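Local coordinates for protein kappa-carrageenase (Zobellia galactanivorans, PDB 5OCR) that probably hydrolyses the algal polysaccharide kappa-carrageenan through its family 16 glycoside hydrolase domain, the part of the longer protein modelled here, at residues Leu70-Asn75 against Tyr85-Phe91. Residues are numbered along the deposited sequence; the frame is centred on the assembly and turned at random. Where two conformers were deposited one is given.
Sequences LTMRHN and YFTSGIF
Phe-86 lies beside His-74, its non-hydrogen-bonded partner, with CD2 of the imidazole 3.9 Å above one face of the phenyl ring and offset toward its rim. The planes are inclined by 35°. The imidazole gets there with CG anti to the backbone N (chi1 179°), and its CD2 edge faces Tyr-85 O at 3.2 Å, while NE2 is hydrogen-bonded to Asn-78 OD1. On the same face of the sheet Met-72 bends at chi2 and chi3, setting SD obliquely to the Phe-86 ring in a Met-aromatic contact and CE 3.6 Å from Ser-88 OG, which bonds to Leu-239 O. The strands form an antiparallel hairpin in the beta-jellyroll of this GH16 domain. Arg-73 and Thr-87 form a hydrogen-bonded pair, N to O both ways; Asn-75 N bonds Tyr-85 O, its amide CG 3.1 Å from that oxygen. On the Thr-87 face one water joins Asn-75 OD1 to Thr-87 OG1, also hydrogen-bonded to Asn-60 ND2; a second links Asn-75 ND2, bonded too to Thr-79 O, to Phe-86 O. Beyond Ser-88 the pairing slips by one residue: Thr-71 O and Gly-89 N, 3.7 Å apart, are buried without hydrogen-bond partners, although Ser-88 CA-H points at Thr-71 O. In the conformer given, Leu-70 CD2 lies obliquely 3.7 Å from Phe-91 CD2.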
ATOM      1  N   LEU A  70      -2.405  -7.684  10.118  1.00 20.15           N
ATOM      2  CA  LEU A  70      -2.767  -8.189   8.818  0.50 19.88           C
ATOM      3  C   LEU A  70      -1.701  -9.256   8.495  1.00 19.85           C
ATOM      4  O   LEU A  70      -0.515  -8.996   8.602  1.00 19.81           O
ATOM      5  CB  LEU A  70      -2.765  -7.030   7.779  0.50 19.20           C
ATOM      6  CG  LEU A  70      -3.793  -5.925   8.047  0.50 18.77           C
ATOM      7  CD1 LEU A  70      -3.318  -4.910   9.076  0.50 18.65           C
ATOM      8  CD2 LEU A  70      -4.075  -5.154   6.752  0.50 18.95           C
ATOM      9  N   THR A  71      -2.142 -10.448   8.100  1.00 19.50           N
ATOM     10  CA  THR A  71      -1.244 -11.604   8.056  1.00 21.49           C
ATOM     11  C   THR A  71      -1.207 -12.258   6.678  1.00 21.09           C
ATOM     12  O   THR A  71      -2.300 -12.462   6.052  1.00 22.01           O
ATOM     13  CB  THR A  71      -1.726 -12.656   9.117  1.00 21.97           C
ATOM     14  OG1 THR A  71      -1.729 -12.012  10.402  1.00 22.80           O
ATOM     15  CG2 THR A  71      -0.776 -13.865   9.232  1.00 21.87           C
ATOM     16  N   MET A  72      -0.015 -12.596   6.224  1.00 20.74           N
ATOM     17  CA  MET A  72       0.190 -13.428   5.005  1.00 20.31           C
ATOM     18  C   MET A  72       0.262 -14.892   5.430  1.00 20.51           C
ATOM     19  O   MET A  72       1.076 -15.234   6.273  1.00 20.80           O
ATOM     20  CB  MET A  72       1.522 -13.012   4.354  1.00 20.65           C
ATOM     21  CG  MET A  72       1.811 -13.780   3.038  1.00 21.18           C
ATOM     22  SD  MET A  72       0.685 -13.307   1.738  1.00 21.22           S
ATOM     23  CE  MET A  72       1.154 -11.539   1.508  1.00 21.39           C
ATOM     24  N   ARG A  73      -0.604 -15.759   4.872  1.00 20.86           N
ATOM     25  CA  ARG A  73      -0.647 -17.181   5.291  1.00 21.37           C
ATOM     26  C   ARG A  73      -0.429 -18.062   4.076  1.00 21.36           C
ATOM     27  O   ARG A  73      -0.798 -17.701   2.935  1.00 21.18           O
ATOM     28  CB  ARG A  73      -2.047 -17.543   5.818  1.00 22.81           C
ATOM     29  CG  ARG A  73      -2.268 -16.874   7.177  1.00 25.94           C
ATOM     30  CD  ARG A  73      -3.513 -17.436   7.819  1.00 28.50           C
ATOM     31  NE  ARG A  73      -3.930 -16.530   8.905  1.00 28.33           N
ATOM     32  CZ  ARG A  73      -3.368 -16.463  10.104  1.00 29.20           C
ATOM     33  NH1 ARG A  73      -2.340 -17.276  10.417  1.00 29.15           N
ATOM     34  NH2 ARG A  73      -3.833 -15.593  11.010  1.00 30.10           N
ATOM     35  N   HIS A  74       0.164 -19.226   4.295  1.00 21.47           N
ATOM     36  CA  HIS A  74       0.390 -20.163   3.182  1.00 23.13           C
ATOM     37  C   HIS A  74      -0.827 -21.052   3.095  1.00 23.91           C
ATOM     38  O   HIS A  74      -1.286 -21.602   4.115  1.00 25.62           O
ATOM     39  CB  HIS A  74       1.633 -21.029   3.519  1.00 23.09           C
ATOM     40  CG  HIS A  74       1.978 -22.049   2.479  1.00 24.15           C
ATOM     41  ND1 HIS A  74       2.602 -23.212   2.816  1.00 24.96           N
ATOM     42  CD2 HIS A  74       1.917 -22.015   1.102  1.00 23.92           C
ATOM     43  CE1 HIS A  74       2.828 -23.926   1.665  1.00 25.23           C
ATOM     44  NE2 HIS A  74       2.419 -23.215   0.642  1.00 25.33           N
ATOM     45  N   ASN A  75      -1.337 -21.255   1.883  1.00 23.74           N
ATOM     46  CA  ASN A  75      -2.498 -22.167   1.732  1.00 25.50           C
ATOM     47  C   ASN A  75      -2.210 -23.578   2.298  1.00 26.99           C
ATOM     48  O   ASN A  75      -1.163 -24.164   2.021  1.00 26.78           O
ATOM     49  CB  ASN A  75      -2.945 -22.304   0.289  1.00 24.55           C
ATOM     50  CG  ASN A  75      -3.368 -20.975  -0.322  1.00 24.47           C
ATOM     51  OD1 ASN A  75      -3.469 -19.955   0.368  1.00 22.82           O
ATOM     52  ND2 ASN A  75      -3.643 -20.992  -1.608  1.00 23.68           N
ATOM     53  N   TYR A  85      -0.870 -19.324  -4.036  1.00 21.59           N
ATOM     54  CA  TYR A  85      -0.466 -20.249  -2.928  1.00 23.40           C
ATOM     55  C   TYR A  85      -0.529 -19.638  -1.526  1.00 22.77           C
ATOM     56  O   TYR A  85      -0.300 -20.310  -0.503  1.00 23.71           O
ATOM     57  CB  TYR A  85       0.947 -20.781  -3.170  1.00 24.07           C
ATOM     58  CG  TYR A  85       1.087 -21.586  -4.428  1.00 24.48           C
ATOM     59  CD1 TYR A  85       0.926 -22.956  -4.389  1.00 25.84           C
ATOM     60  CD2 TYR A  85       1.327 -20.948  -5.662  1.00 25.20           C
ATOM     61  CE1 TYR A  85       1.059 -23.698  -5.529  1.00 25.87           C
ATOM     62  CE2 TYR A  85       1.490 -21.692  -6.801  1.00 26.65           C
ATOM     63  CZ  TYR A  85       1.308 -23.054  -6.717  1.00 26.17           C
ATOM     64  OH  TYR A  85       1.404 -23.853  -7.835  1.00 27.76           O
ATOM     65  N   PHE A  86      -0.812 -18.332  -1.474  1.00 22.87           N
ATOM     66  CA  PHE A  86      -0.957 -17.564  -0.204  1.00 23.08           C
ATOM     67  C   PHE A  86      -2.254 -16.735  -0.142  1.00 22.32           C
ATOM     68  O   PHE A  86      -2.796 -16.350  -1.185  1.00 21.66           O
ATOM     69  CB  PHE A  86       0.205 -16.598  -0.153  1.00 22.67           C
ATOM     70  CG  PHE A  86       1.513 -17.278  -0.046  1.00 23.92           C
ATOM     71  CD1 PHE A  86       2.058 -17.577   1.232  1.00 23.49           C
ATOM     72  CD2 PHE A  86       2.190 -17.726  -1.212  1.00 23.38           C
ATOM     73  CE1 PHE A  86       3.299 -18.247   1.323  1.00 23.17           C
ATOM     74  CE2 PHE A  86       3.409 -18.414  -1.108  1.00 25.05           C
ATOM     75  CZ  PHE A  86       3.957 -18.661   0.151  1.00 24.21           C
ATOM     76  N   THR A  87      -2.669 -16.382   1.087  1.00 21.37           N
ATOM     77  CA  THR A  87      -3.708 -15.381   1.283  1.00 21.14           C
ATOM     78  C   THR A  87      -3.195 -14.290   2.189  1.00 20.13           C
ATOM     79  O   THR A  87      -2.340 -14.541   3.051  1.00 20.20           O
ATOM     80  CB  THR A  87      -5.049 -15.993   1.838  1.00 21.05           C
ATOM     81  OG1 THR A  87      -4.839 -16.598   3.138  1.00 21.88           O
ATOM     82  CG2 THR A  87      -5.607 -17.041   0.793  1.00 22.01           C
ATOM     83  N   SER A  88      -3.810 -13.144   2.034  1.00 19.19           N
ATOM     84  CA  SER A  88      -3.428 -12.014   2.869  1.00 20.51           C
ATOM     85  C   SER A  88      -4.576 -11.238   3.428  1.00 21.31           C
ATOM     86  O   SER A  88      -5.749 -11.670   3.391  1.00 20.53           O
ATOM     87  CB  SER A  88      -2.382 -11.173   2.123  1.00 20.97           C
ATOM     88  OG  SER A  88      -1.779 -10.262   3.056  1.00 21.31           O
ATOM     89  N   GLY A  89      -4.254 -10.099   4.048  1.00 19.34           N
ATOM     90  CA  GLY A  89      -5.328  -9.298   4.679  1.00 20.11           C
ATOM     91  C   GLY A  89      -5.244  -7.838   4.253  1.00 20.93           C
ATOM     92  O   GLY A  89      -4.154  -7.371   3.878  1.00 19.76           O
ATOM     93  N   ILE A  90      -6.367  -7.109   4.286  1.00 19.13           N
ATOM     94  CA  ILE A  90      -6.418  -5.773   3.690  1.00 18.42           C
ATOM     95  C   ILE A  90      -7.523  -4.964   4.342  1.00 19.63           C
ATOM     96  O   ILE A  90      -8.588  -5.512   4.544  1.00 20.17           O
ATOM     97  CB  ILE A  90      -6.576  -5.797   2.163  1.00 17.96           C
ATOM     98  CG1 ILE A  90      -6.810  -4.364   1.599  1.00 18.07           C
ATOM     99  CG2 ILE A  90      -7.726  -6.741   1.716  1.00 17.91           C
ATOM    100  CD1 ILE A  90      -6.612  -4.287   0.061  1.00 18.77           C
ATOM    101  N   PHE A  91      -7.227  -3.721   4.743  1.00 17.72           N
ATOM    102  CA  PHE A  91      -8.249  -2.761   5.065  1.00 18.26           C
ATOM    103  C   PHE A  91      -8.409  -1.817   3.897  1.00 18.14           C
ATOM    104  O   PHE A  91      -7.447  -1.096   3.538  1.00 17.99           O
ATOM    105  CB  PHE A  91      -7.855  -1.895   6.276  1.00 18.31           C
ATOM    106  CG  PHE A  91      -7.931  -2.612   7.570  1.00 19.29           C
ATOM    107  CD1 PHE A  91      -9.158  -2.821   8.195  1.00 19.38           C
ATOM    108  CD2 PHE A  91      -6.785  -3.041   8.192  1.00 20.65           C
ATOM    109  CE1 PHE A  91      -9.228  -3.504   9.433  1.00 21.20           C
ATOM    110  CE2 PHE A  91      -6.868  -3.670   9.438  1.00 21.30           C
ATOM    111  CZ  PHE A  91      -8.094  -3.916  10.052  1.00 20.55           C
TER
HETATM  112  O   HOH W   1      -3.785 -19.152   2.980  1.00 25.96           O
HETATM  113  O   HOH W   2      -4.413 -18.300  -2.627  1.00 20.16           O